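Long-range contact in membrane lipoprotein TpN32 (Treponema pallidum, PDB 1XS5), which probably binds L-methionine as a periplasmic-type substrate-binding lipoprotein anchored to the cell membrane: residues K1-P13 against H29-L43. Sequence-based numbering, arbitrary orientation.
Sequences KDETVGVGVLSEP and HIELRIVEFTNYVAL. With MET (methionine), chain B.
Leu10 meets the ring of Tyr40 at its edge, CD2 lying 3.3 Å from CE1, while the methyl CE of the bound methionine sits over one ring face, 3.7 Å from Tyr40 CE1 and offset toward the rim. A chi1 of -178° swings Leu10 CG away from the backbone N and carries CD2 to the edge of Tyr40, a residue of the methionine pocket; Leu43 CD1 packs on Leu10 CB. The ring of Phe37 has Leu43 CA over one face and Val9 O at its edge. At the far end, the edge of the His29 ring is turned to Asp2: ND1 donates to OD1 over 3.0 Å, a bent bond (136°) between planes 53° apart, while Asp2 OD2 forms a salt bridge with Lys26.

Between these ends, strands 3-9 and 30-36 run parallel, joined by helix 14-26 in a beta-alpha-beta crossover, with 30-36 forming the outer edge of the six-stranded sheet and 3-9 lying next to it in one lobe of this periplasmic-binding-protein fold. Backbone bonds pass alternately from one strand to the other, from Glu31 N to Glu3 O through to Phe37 N to Val9 O. On the face covered by helices 14-26 and 210-219, Leu32 CD1 wedges between Val5 CG2 and Val7 CG1 (3.7 and 3.5 Å), and Val9 CG1 touches Ile34 CG2 at 3.6 Å. The other face carries Thr4, whose OG1 donates to the anti lone pair of Glu31 OE1 at a short 2.5 Å, the two side chains lying alongside each other. Thr4 CG2 packs against Arg33 CB at 3.6 Å, and the arginine chain, bent at chi3, brings NH2 near Gly6 CA.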
# COMPACT_ATOMS: atom_id res chain seq x y z
N LYS A 1 -9.06 -33.15 1.29
CA LYS A 1 -10.35 -33.02 2.04
C LYS A 1 -10.58 -31.61 2.63
O LYS A 1 -11.72 -31.16 2.70
CB LYS A 1 -10.42 -34.07 3.15
CG LYS A 1 -10.22 -35.50 2.67
CD LYS A 1 -10.57 -36.52 3.75
CE LYS A 1 -10.30 -37.95 3.30
NZ LYS A 1 -10.86 -38.95 4.25
N ASP A 2 -9.52 -30.91 3.05
CA ASP A 2 -9.72 -29.57 3.63
C ASP A 2 -10.38 -28.61 2.62
O ASP A 2 -10.04 -28.61 1.43
CB ASP A 2 -8.40 -28.96 4.10
CG ASP A 2 -7.68 -29.81 5.14
OD1 ASP A 2 -8.36 -30.51 5.94
OD2 ASP A 2 -6.43 -29.75 5.18
N GLU A 3 -11.34 -27.81 3.07
CA GLU A 3 -11.98 -26.87 2.15
C GLU A 3 -10.93 -25.84 1.81
O GLU A 3 -10.05 -25.55 2.62
CB GLU A 3 -13.14 -26.14 2.81
CG GLU A 3 -13.59 -26.71 4.11
CD GLU A 3 -13.68 -25.63 5.18
OE1 GLU A 3 -14.31 -24.58 4.91
OE2 GLU A 3 -13.13 -25.84 6.29
N THR A 4 -11.05 -25.26 0.62
CA THR A 4 -10.08 -24.25 0.18
C THR A 4 -10.72 -22.86 0.06
O THR A 4 -11.86 -22.76 -0.34
CB THR A 4 -9.50 -24.62 -1.24
OG1 THR A 4 -8.83 -25.89 -1.17
CG2 THR A 4 -8.51 -23.56 -1.71
N VAL A 5 -9.99 -21.81 0.45
CA VAL A 5 -10.46 -20.43 0.26
C VAL A 5 -9.32 -19.67 -0.43
O VAL A 5 -8.16 -19.82 -0.07
CB VAL A 5 -10.84 -19.75 1.59
CG1 VAL A 5 -11.97 -20.55 2.24
CG2 VAL A 5 -9.66 -19.68 2.52
N GLY A 6 -9.65 -18.87 -1.44
CA GLY A 6 -8.62 -18.13 -2.15
C GLY A 6 -8.43 -16.74 -1.59
O GLY A 6 -9.40 -16.11 -1.21
N VAL A 7 -7.17 -16.28 -1.50
CA VAL A 7 -6.89 -14.93 -1.03
C VAL A 7 -5.98 -14.34 -2.10
O VAL A 7 -4.93 -14.90 -2.39
CB VAL A 7 -6.17 -14.92 0.35
CG1 VAL A 7 -5.01 -15.92 0.34
CG2 VAL A 7 -5.64 -13.47 0.68
N GLY A 8 -6.42 -13.23 -2.70
CA GLY A 8 -5.62 -12.57 -3.74
C GLY A 8 -4.49 -11.74 -3.15
O GLY A 8 -4.68 -11.05 -2.12
N VAL A 9 -3.32 -11.81 -3.76
CA VAL A 9 -2.16 -11.02 -3.28
C VAL A 9 -1.48 -10.43 -4.53
O VAL A 9 -1.62 -10.97 -5.62
CB VAL A 9 -1.16 -11.95 -2.48
CG1 VAL A 9 -0.38 -12.85 -3.45
CG2 VAL A 9 -0.22 -11.10 -1.62
N LEU A 10 -0.73 -9.34 -4.34
CA LEU A 10 -0.02 -8.64 -5.38
C LEU A 10 1.49 -8.88 -5.32
O LEU A 10 2.13 -9.06 -6.35
CB LEU A 10 -0.27 -7.13 -5.22
CG LEU A 10 0.32 -6.12 -6.20
CD1 LEU A 10 -0.29 -6.33 -7.58
CD2 LEU A 10 -0.06 -4.72 -5.71
N SER A 11 2.05 -8.85 -4.11
CA SER A 11 3.51 -8.97 -3.98
C SER A 11 3.95 -9.06 -2.53
O SER A 11 3.13 -9.15 -1.60
CB SER A 11 4.16 -7.69 -4.54
OG SER A 11 3.93 -6.58 -3.63
N GLU A 12 5.26 -9.01 -2.35
CA GLU A 12 5.82 -8.98 -1.01
C GLU A 12 5.46 -7.58 -0.53
O GLU A 12 5.36 -6.65 -1.34
CB GLU A 12 7.33 -9.15 -1.08
CG GLU A 12 7.74 -10.58 -1.48
CD GLU A 12 7.22 -11.66 -0.51
OE1 GLU A 12 6.73 -11.30 0.57
OE2 GLU A 12 7.30 -12.87 -0.83
N PRO A 13 5.34 -7.37 0.79
CA PRO A 13 5.52 -8.36 1.86
C PRO A 13 4.27 -9.19 2.17
O PRO A 13 4.32 -10.15 2.95
CB PRO A 13 5.91 -7.49 3.04
CG PRO A 13 4.96 -6.27 2.85
CD PRO A 13 5.20 -6.01 1.34
N HIS A 29 -7.77 -27.00 9.59
CA HIS A 29 -8.18 -27.68 8.37
C HIS A 29 -8.71 -26.72 7.32
O HIS A 29 -9.71 -27.01 6.67
CB HIS A 29 -9.23 -28.74 8.70
CG HIS A 29 -8.67 -29.91 9.45
ND1 HIS A 29 -7.77 -30.79 8.89
CD2 HIS A 29 -8.84 -30.31 10.73
CE1 HIS A 29 -7.40 -31.68 9.80
NE2 HIS A 29 -8.04 -31.40 10.93
N ILE A 30 -8.05 -25.58 7.17
CA ILE A 30 -8.46 -24.61 6.15
C ILE A 30 -7.26 -24.55 5.23
O ILE A 30 -6.11 -24.39 5.69
CB ILE A 30 -8.73 -23.20 6.74
CG1 ILE A 30 -10.00 -23.22 7.60
CG2 ILE A 30 -8.95 -22.18 5.59
CD1 ILE A 30 -10.12 -22.03 8.54
N GLU A 31 -7.50 -24.74 3.95
CA GLU A 31 -6.42 -24.67 3.00
C GLU A 31 -6.51 -23.32 2.32
O GLU A 31 -7.43 -23.06 1.56
CB GLU A 31 -6.51 -25.77 1.95
CG GLU A 31 -5.33 -25.66 1.01
CD GLU A 31 -5.40 -26.68 -0.09
OE1 GLU A 31 -6.49 -26.78 -0.71
OE2 GLU A 31 -4.38 -27.37 -0.32
N LEU A 32 -5.55 -22.47 2.64
CA LEU A 32 -5.51 -21.12 2.12
C LEU A 32 -4.77 -21.20 0.79
O LEU A 32 -3.60 -21.62 0.75
CB LEU A 32 -4.76 -20.21 3.12
CG LEU A 32 -4.79 -18.70 2.86
CD1 LEU A 32 -6.23 -18.23 2.70
CD2 LEU A 32 -4.11 -17.95 4.02
N ARG A 33 -5.46 -20.85 -0.29
CA ARG A 33 -4.85 -20.83 -1.62
C ARG A 33 -4.45 -19.37 -1.89
O ARG A 33 -5.32 -18.48 -1.90
CB ARG A 33 -5.89 -21.32 -2.64
CG ARG A 33 -5.40 -21.33 -4.08
CD ARG A 33 -6.46 -22.08 -4.93
NE ARG A 33 -7.72 -21.33 -5.01
CZ ARG A 33 -7.95 -20.35 -5.87
NH1 ARG A 33 -7.01 -19.99 -6.74
NH2 ARG A 33 -9.13 -19.73 -5.86
N ILE A 34 -3.16 -19.11 -2.10
CA ILE A 34 -2.67 -17.76 -2.34
C ILE A 34 -2.64 -17.56 -3.83
O ILE A 34 -1.93 -18.25 -4.57
CB ILE A 34 -1.25 -17.56 -1.72
CG1 ILE A 34 -1.33 -17.81 -0.18
CG2 ILE A 34 -0.76 -16.14 -1.96
CD1 ILE A 34 0.04 -17.68 0.54
N VAL A 35 -3.47 -16.63 -4.29
CA VAL A 35 -3.66 -16.38 -5.71
C VAL A 35 -2.93 -15.09 -6.10
O VAL A 35 -3.24 -14.02 -5.56
CB VAL A 35 -5.18 -16.25 -5.98
CG1 VAL A 35 -5.44 -16.12 -7.50
CG2 VAL A 35 -5.91 -17.47 -5.35
N GLU A 36 -2.00 -15.18 -7.03
CA GLU A 36 -1.19 -14.02 -7.41
C GLU A 36 -1.71 -13.24 -8.60
O GLU A 36 -1.89 -13.79 -9.70
CB GLU A 36 0.25 -14.50 -7.69
CG GLU A 36 0.73 -15.60 -6.74
CD GLU A 36 1.98 -16.34 -7.27
OE1 GLU A 36 2.97 -15.66 -7.63
OE2 GLU A 36 1.98 -17.60 -7.33
N PHE A 37 -1.90 -11.93 -8.39
CA PHE A 37 -2.41 -11.02 -9.41
C PHE A 37 -1.36 -9.99 -9.78
O PHE A 37 -0.38 -9.85 -9.08
CB PHE A 37 -3.64 -10.29 -8.86
CG PHE A 37 -4.87 -11.15 -8.79
CD1 PHE A 37 -5.05 -12.04 -7.75
CD2 PHE A 37 -5.83 -11.07 -9.78
CE1 PHE A 37 -6.19 -12.83 -7.68
CE2 PHE A 37 -6.99 -11.86 -9.75
CZ PHE A 37 -7.17 -12.74 -8.70
N THR A 38 -1.61 -9.21 -10.84
CA THR A 38 -0.65 -8.21 -11.27
C THR A 38 -1.16 -6.78 -11.17
O THR A 38 -0.43 -5.84 -11.42
CB THR A 38 -0.21 -8.44 -12.74
OG1 THR A 38 -1.31 -8.20 -13.62
CG2 THR A 38 0.24 -9.85 -12.94
N ASN A 39 -2.43 -6.58 -10.86
CA ASN A 39 -2.86 -5.20 -10.77
C ASN A 39 -3.96 -4.98 -9.79
O ASN A 39 -4.67 -5.92 -9.43
CB ASN A 39 -3.21 -4.59 -12.13
CG ASN A 39 -4.43 -5.18 -12.75
OD1 ASN A 39 -5.56 -4.72 -12.53
ND2 ASN A 39 -4.22 -6.21 -13.56
N TYR A 40 -4.04 -3.74 -9.32
CA TYR A 40 -5.01 -3.37 -8.29
C TYR A 40 -6.49 -3.66 -8.61
O TYR A 40 -7.25 -4.21 -7.78
CB TYR A 40 -4.87 -1.88 -7.93
CG TYR A 40 -3.51 -1.40 -7.40
CD1 TYR A 40 -2.62 -2.25 -6.74
CD2 TYR A 40 -3.18 -0.04 -7.49
CE1 TYR A 40 -1.43 -1.74 -6.15
CE2 TYR A 40 -1.98 0.49 -6.92
CZ TYR A 40 -1.11 -0.37 -6.25
OH TYR A 40 -0.02 0.18 -5.61
N VAL A 41 -6.91 -3.28 -9.81
CA VAL A 41 -8.31 -3.45 -10.17
C VAL A 41 -8.71 -4.91 -10.28
O VAL A 41 -9.76 -5.32 -9.78
CB VAL A 41 -8.59 -2.68 -11.48
CG1 VAL A 41 -10.02 -2.98 -11.98
CG2 VAL A 41 -8.40 -1.15 -11.22
N ALA A 42 -7.84 -5.71 -10.89
CA ALA A 42 -8.15 -7.13 -11.03
C ALA A 42 -8.36 -7.84 -9.70
O ALA A 42 -9.18 -8.78 -9.55
CB ALA A 42 -7.03 -7.79 -11.84
N LEU A 43 -7.59 -7.43 -8.70
CA LEU A 43 -7.71 -8.05 -7.39
C LEU A 43 -9.07 -7.76 -6.75
O LEU A 43 -9.66 -8.61 -6.10
CB LEU A 43 -6.61 -7.51 -6.44
CG LEU A 43 -5.23 -8.20 -6.55
CD1 LEU A 43 -4.07 -7.26 -6.21
CD2 LEU A 43 -5.27 -9.39 -5.58
N MET B . 1.01 -1.75 0.15
CA MET B . 0.52 -0.43 -0.40
C MET B . 0.78 0.76 0.53
O MET B . 1.27 1.82 0.05
CB MET B . -1.00 -0.51 -0.68
CG MET B . -1.48 0.67 -1.50
SD MET B . -3.26 0.68 -1.83
CE MET B . -3.28 -0.54 -3.21
OXT MET B . 0.49 0.64 1.74
O HOH W 1 -12.01 -28.48 6.01
O HOH W 2 1.80 -10.70 -8.51